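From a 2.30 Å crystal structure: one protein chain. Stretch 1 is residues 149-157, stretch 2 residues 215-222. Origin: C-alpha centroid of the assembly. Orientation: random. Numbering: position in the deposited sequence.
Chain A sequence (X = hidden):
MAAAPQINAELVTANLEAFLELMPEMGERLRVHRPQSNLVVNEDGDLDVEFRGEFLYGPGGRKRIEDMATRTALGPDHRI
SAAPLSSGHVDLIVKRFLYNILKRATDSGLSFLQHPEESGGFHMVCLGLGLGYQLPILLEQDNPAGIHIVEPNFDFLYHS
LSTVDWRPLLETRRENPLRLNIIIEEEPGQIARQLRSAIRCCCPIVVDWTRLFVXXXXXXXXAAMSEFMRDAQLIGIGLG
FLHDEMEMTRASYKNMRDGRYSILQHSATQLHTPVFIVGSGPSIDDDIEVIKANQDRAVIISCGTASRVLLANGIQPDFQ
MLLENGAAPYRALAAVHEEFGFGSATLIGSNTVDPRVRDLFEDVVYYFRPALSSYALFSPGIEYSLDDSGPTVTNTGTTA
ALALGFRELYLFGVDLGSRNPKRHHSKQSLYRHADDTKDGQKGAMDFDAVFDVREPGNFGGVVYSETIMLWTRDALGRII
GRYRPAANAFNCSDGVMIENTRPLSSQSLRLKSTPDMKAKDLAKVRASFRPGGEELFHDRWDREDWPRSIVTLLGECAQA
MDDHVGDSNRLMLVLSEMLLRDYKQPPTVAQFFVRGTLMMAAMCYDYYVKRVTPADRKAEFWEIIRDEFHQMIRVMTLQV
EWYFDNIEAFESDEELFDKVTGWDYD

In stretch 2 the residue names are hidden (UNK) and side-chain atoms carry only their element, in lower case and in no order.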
ATOM      1  N   ILE A 149      -1.574   3.789 -21.570  1.00 35.96           N
ATOM      2  CA  ILE A 149      -2.307   4.691 -22.405  1.00 36.56           C
ATOM      3  C   ILE A 149      -3.701   4.813 -21.849  1.00 36.08           C
ATOM      4  O   ILE A 149      -4.384   3.834 -21.639  1.00 36.38           O
ATOM      5  CB  ILE A 149      -2.338   4.160 -23.840  1.00 38.29           C
ATOM      6  CG1 ILE A 149      -0.898   4.019 -24.354  1.00 38.79           C
ATOM      7  CG2 ILE A 149      -3.168   5.083 -24.722  1.00 38.96           C
ATOM      8  CD1 ILE A 149      -0.768   3.291 -25.677  1.00 41.28           C
ATOM      9  N   VAL A 150      -4.106   6.047 -21.603  1.00 37.06           N
ATOM     10  CA  VAL A 150      -5.427   6.319 -21.137  1.00 36.52           C
ATOM     11  C   VAL A 150      -6.143   6.891 -22.329  1.00 35.94           C
ATOM     12  O   VAL A 150      -5.655   7.829 -22.931  1.00 36.34           O
ATOM     13  CB  VAL A 150      -5.402   7.360 -20.016  1.00 36.82           C
ATOM     14  CG1 VAL A 150      -6.812   7.693 -19.562  1.00 37.72           C
ATOM     15  CG2 VAL A 150      -4.560   6.848 -18.869  1.00 37.46           C
ATOM     16  N   GLU A 151      -7.277   6.309 -22.699  1.00 37.04           N
ATOM     17  CA  GLU A 151      -8.048   6.852 -23.813  1.00 38.37           C
ATOM     18  C   GLU A 151      -9.503   6.739 -23.467  1.00 40.63           C
ATOM     19  O   GLU A 151     -10.067   5.650 -23.544  1.00 43.86           O
ATOM     20  CB  GLU A 151      -7.741   6.119 -25.101  1.00 41.02           C
ATOM     21  CG  GLU A 151      -8.574   6.602 -26.282  1.00 42.67           C
ATOM     22  CD  GLU A 151      -8.563   8.115 -26.428  1.00 41.12           C
ATOM     23  OE1 GLU A 151      -7.634   8.661 -27.055  1.00 40.64           O
ATOM     24  OE2 GLU A 151      -9.510   8.756 -25.944  1.00 40.42           O
ATOM     25  N   PRO A 152     -10.115   7.860 -23.042  1.00 42.13           N
ATOM     26  CA  PRO A 152     -11.528   7.880 -22.651  1.00 42.80           C
ATOM     27  C   PRO A 152     -12.505   7.545 -23.774  1.00 41.26           C
ATOM     28  O   PRO A 152     -13.622   7.113 -23.516  1.00 39.80           O
ATOM     29  CB  PRO A 152     -11.749   9.336 -22.245  1.00 44.15           C
ATOM     30  CG  PRO A 152     -10.401   9.822 -21.856  1.00 44.64           C
ATOM     31  CD  PRO A 152      -9.474   9.166 -22.813  1.00 41.84           C
ATOM     32  N   ASN A 153     -12.095   7.802 -25.008  1.00 41.20           N
ATOM     33  CA  ASN A 153     -12.976   7.597 -26.150  1.00 42.92           C
ATOM     34  C   ASN A 153     -12.520   6.364 -26.920  1.00 40.46           C
ATOM     35  O   ASN A 153     -11.488   6.382 -27.583  1.00 38.10           O
ATOM     36  CB  ASN A 153     -12.984   8.847 -27.020  1.00 43.55           C
ATOM     37  CG  ASN A 153     -14.071   8.811 -28.084  1.00 48.20           C
ATOM     38  OD1 ASN A 153     -14.506   7.751 -28.512  1.00 49.37           O
ATOM     39  ND2 ASN A 153     -14.501   9.979 -28.522  1.00 50.24           N
ATOM     40  N   PHE A 154     -13.291   5.290 -26.792  1.00 41.43           N
ATOM     41  CA  PHE A 154     -12.959   4.030 -27.425  1.00 42.45           C
ATOM     42  C   PHE A 154     -12.900   4.131 -28.940  1.00 42.14           C
ATOM     43  O   PHE A 154     -12.186   3.363 -29.576  1.00 43.11           O
ATOM     44  CB  PHE A 154     -13.946   2.945 -27.023  1.00 44.03           C
ATOM     45  CG  PHE A 154     -13.500   1.561 -27.416  1.00 46.24           C
ATOM     46  CD1 PHE A 154     -12.545   0.901 -26.670  1.00 44.54           C
ATOM     47  CD2 PHE A 154     -14.026   0.927 -28.540  1.00 46.98           C
ATOM     48  CE1 PHE A 154     -12.135  -0.369 -27.023  1.00 45.73           C
ATOM     49  CE2 PHE A 154     -13.607  -0.337 -28.902  1.00 46.40           C
ATOM     50  CZ  PHE A 154     -12.656  -0.985 -28.143  1.00 45.52           C
ATOM     51  N   ASP A 155     -13.645   5.068 -29.520  1.00 42.09           N
ATOM     52  CA  ASP A 155     -13.577   5.280 -30.958  1.00 44.78           C
ATOM     53  C   ASP A 155     -12.175   5.586 -31.428  1.00 42.92           C
ATOM     54  O   ASP A 155     -11.751   5.102 -32.478  1.00 43.82           O
ATOM     55  CB  ASP A 155     -14.518   6.399 -31.417  1.00 48.69           C
ATOM     56  CG  ASP A 155     -15.975   5.962 -31.452  1.00 52.12           C
ATOM     57  OD1 ASP A 155     -16.322   4.908 -30.852  1.00 50.52           O
ATOM     58  OD2 ASP A 155     -16.768   6.677 -32.107  1.00 55.92           O
ATOM     59  N   PHE A 156     -11.450   6.381 -30.658  1.00 40.64           N
ATOM     60  CA  PHE A 156     -10.091   6.741 -31.033  1.00 40.90           C
ATOM     61  C   PHE A 156      -9.178   5.520 -31.092  1.00 40.37           C
ATOM     62  O   PHE A 156      -8.375   5.387 -32.006  1.00 39.61           O
ATOM     63  CB  PHE A 156      -9.505   7.802 -30.090  1.00 40.69           C
ATOM     64  CG  PHE A 156     -10.236   9.132 -30.115  1.00 43.35           C
ATOM     65  CD1 PHE A 156     -11.147   9.450 -31.128  1.00 44.21           C
ATOM     66  CD2 PHE A 156      -9.960  10.104 -29.146  1.00 43.33           C
ATOM     67  CE1 PHE A 156     -11.791  10.678 -31.140  1.00 46.48           C
ATOM     68  CE2 PHE A 156     -10.608  11.334 -29.158  1.00 44.03           C
ATOM     69  CZ  PHE A 156     -11.521  11.620 -30.154  1.00 45.13           C
ATOM     70  N   LEU A 157      -9.301   4.629 -30.123  1.00 39.26           N
ATOM     71  CA  LEU A 157      -8.513   3.402 -30.159  1.00 40.96           C
ATOM     72  C   LEU A 157      -8.901   2.597 -31.399  1.00 39.75           C
ATOM     73  O   LEU A 157      -8.041   2.097 -32.117  1.00 40.50           O
ATOM     74  CB  LEU A 157      -8.743   2.559 -28.902  1.00 39.26           C
ATOM     75  CG  LEU A 157      -8.002   1.222 -28.907  1.00 39.95           C
ATOM     76  CD1 LEU A 157      -6.487   1.429 -28.857  1.00 40.39           C
ATOM     77  CD2 LEU A 157      -8.472   0.359 -27.743  1.00 38.59           C
ATOM     78  N   UNK A 215      -2.399  13.719 -25.321  1.00 42.44           N
ATOM     79  CA  UNK A 215      -2.567  13.590 -26.781  1.00 44.11           C
ATOM     80  C   UNK A 215      -3.441  14.650 -27.438  1.00 42.76           C
ATOM     81  O   UNK A 215      -3.231  14.974 -28.583  1.00 46.47           O
ATOM     82  c   UNK A 215      -3.082  12.200 -27.143  1.00 44.81           C
ATOM     83  N   UNK A 216      -4.443  15.144 -26.735  1.00 41.78           N
ATOM     84  CA  UNK A 216      -5.324  16.166 -27.255  1.00 41.39           C
ATOM     85  C   UNK A 216      -5.849  16.929 -26.059  1.00 43.54           C
ATOM     86  O   UNK A 216      -5.595  16.534 -24.905  1.00 42.02           O
ATOM     87  o   UNK A 216      -9.373  11.378 -25.613  1.00 39.49           O
ATOM     88  c   UNK A 216      -8.317  14.708 -26.594  1.00 42.67           C
ATOM     89  c   UNK A 216      -8.667  12.385 -26.206  1.00 41.60           C
ATOM     90  c   UNK A 216      -6.886  13.116 -27.628  1.00 40.66           C
ATOM     91  c   UNK A 216      -6.455  15.564 -28.088  1.00 42.26           C
ATOM     92  c   UNK A 216      -7.588  12.091 -27.018  1.00 41.25           C
ATOM     93  c   UNK A 216      -9.035  13.690 -25.990  1.00 41.10           C
ATOM     94  c   UNK A 216      -7.228  14.441 -27.417  1.00 41.93           C
ATOM     95  N   UNK A 217      -6.542  18.031 -26.319  1.00 46.17           N
ATOM     96  CA  UNK A 217      -7.022  18.895 -25.239  1.00 49.28           C
ATOM     97  C   UNK A 217      -8.271  18.359 -24.602  1.00 46.91           C
ATOM     98  O   UNK A 217      -9.239  18.024 -25.287  1.00 50.00           O
ATOM     99  c   UNK A 217      -7.269  20.321 -25.725  1.00 54.93           C
ATOM    100  n   UNK A 217      -6.059  22.234 -26.538  1.00 65.19           N
ATOM    101  o   UNK A 217      -4.959  20.780 -25.199  1.00 64.59           O
ATOM    102  c   UNK A 217      -5.995  21.134 -25.798  1.00 60.53           C
ATOM    103  N   UNK A 218      -8.239  18.289 -23.279  1.00 44.94           N
ATOM    104  CA  UNK A 218      -9.329  17.743 -22.514  1.00 43.70           C
ATOM    105  C   UNK A 218      -9.137  18.145 -21.082  1.00 41.41           C
ATOM    106  O   UNK A 218      -8.118  17.843 -20.512  1.00 40.56           O
ATOM    107  o   UNK A 218     -10.128  15.659 -21.581  1.00 40.48           O
ATOM    108  c   UNK A 218      -9.306  16.208 -22.587  1.00 43.11           C
ATOM    109  N   UNK A 219     -10.116  18.820 -20.483  1.00 42.08           N
ATOM    110  CA  UNK A 219      -9.986  19.024 -19.025  1.00 41.06           C
ATOM    111  C   UNK A 219      -9.751  17.681 -18.239  1.00 40.29           C
ATOM    112  O   UNK A 219      -8.956  17.617 -17.291  1.00 38.19           O
ATOM    113  c   UNK A 219     -11.435  19.236 -21.000  1.00 42.63           C
ATOM    114  c   UNK A 219     -11.933  20.140 -19.921  1.00 44.53           C
ATOM    115  c   UNK A 219     -11.332  19.657 -18.640  1.00 42.71           C
ATOM    116  N   UNK A 220     -10.422  16.615 -18.663  1.00 39.75           N
ATOM    117  CA  UNK A 220     -10.263  15.308 -18.061  1.00 40.42           C
ATOM    118  C   UNK A 220      -8.812  14.812 -18.112  1.00 40.19           C
ATOM    119  O   UNK A 220      -8.266  14.376 -17.094  1.00 38.68           O
ATOM    120  c   UNK A 220     -11.941  11.992 -19.092  1.00 43.64           C
ATOM    121  c   UNK A 220     -11.132  12.882 -18.180  1.00 44.90           C
ATOM    122  c   UNK A 220     -11.182  14.300 -18.747  1.00 41.70           C
ATOM    123  c   UNK A 220     -11.647  12.806 -16.736  1.00 46.14           C
ATOM    124  N   UNK A 221      -8.183  14.907 -19.281  1.00 39.88           N
ATOM    125  CA  UNK A 221      -6.821  14.414 -19.446  1.00 38.70           C
ATOM    126  C   UNK A 221      -5.823  15.283 -18.699  1.00 39.21           C
ATOM    127  O   UNK A 221      -4.877  14.778 -18.092  1.00 36.47           O
ATOM    128  c   UNK A 221      -7.217  11.868 -21.022  1.00 40.24           C
ATOM    129  c   UNK A 221      -6.449  14.305 -20.930  1.00 39.37           C
ATOM    130  c   UNK A 221      -7.292  13.248 -21.680  1.00 41.45           C
ATOM    131  c   UNK A 221      -6.862  13.150 -23.134  1.00 41.51           C
ATOM    132  N   UNK A 222      -6.035  16.590 -18.731  1.00 40.89           N
ATOM    133  CA  UNK A 222      -5.142  17.501 -18.011  1.00 45.02           C
ATOM    134  C   UNK A 222      -5.151  17.260 -16.506  1.00 42.14           C
ATOM    135  O   UNK A 222      -4.091  17.200 -15.891  1.00 40.01           O
ATOM    136  o   UNK A 222      -5.151  19.204 -19.679  1.00 50.85           O
ATOM    137  c   UNK A 222      -5.476  18.956 -18.311  1.00 46.57           C
ATOM    138  c   UNK A 222      -4.636  19.891 -17.435  1.00 50.13           C
TER

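Position 215 carries one side-chain carbon and nothing beyond it. A lone CB defines alanine, Ala215; its CB points toward stretch 1, but the nearest atom there, Glu151 OE1, is 5.8 Å from Ala215 CB, too far for contact.

Position 216 has one carbon followed by a ring of six carbons bearing one oxygen. The oxygen lies 2.6 Å from Glu151 OE2 and 3.6 Å from Pro152 CD, and the ring carbon bearing it lies 3.7 Å from Phe156 CE2. A six-membered carbon ring with a terminal hydroxyl is tyrosine, Tyr216, with chi1 in the p well (51°). Its OH donates to Glu151 OE2.

Position 217 shows two carbons, the second carrying one oxygen and one nitrogen. That planar end on a short stem gives asparagine, Asn217, exposed and out of reach of stretch 1.

At 218 one carbon bears one oxygen. The oxygen lies 3.1 Å from the backbone N of position 221, with an N-H...acceptor angle of 160°. A single hydroxymethyl group identifies serine, Ser218, which accepts this bond as the N-cap of the helix that follows.

Position 219 has three carbons closing a ring onto its own backbone N, which only proline does. Pro219 opens the helix, where the absence of an N-H costs no helical hydrogen bond.

Four carbons, forked at the second, occupy 220. One branch end comes 3.8 Å from Pro152 CG. A fork at the second carbon rather than the first gives leucine, Leu220, with chi1 t and chi2 p.

Position 221 again has four carbons forked at the second; one branch end lies 3.9 Å from Pro152 CG and 4.4 Å from Val150 CG1. This is leucine, Leu221, whose CA-to-CB bond points sideways although its end comes nearer.

At 222 one carbon carries an oxygen and a carbon, the branched hydroxyl of threonine. Thr222 is remote from stretch 1; its N donates to Ser218 O at 3.0 Å, a helical turn back.

The contact buries 253 Å² and centres on Tyr216, which loses 75 Å². Glu151 OE2 accepts from both Tyr216 OH and, at 2.9 Å, Asn153 N, so one carboxylate oxygen ties the tyrosine to the turn before the stretch 1 helix. Phe156 presents its edge to the tyrosine face in an offset arrangement, planes at 89° and centroids 5.4 Å apart. Pro152, losing 55 Å², packs against both leucines, adding an apolar patch beside the polar anchor.

Stretch 2, residues 215-222: AYNSPLLT
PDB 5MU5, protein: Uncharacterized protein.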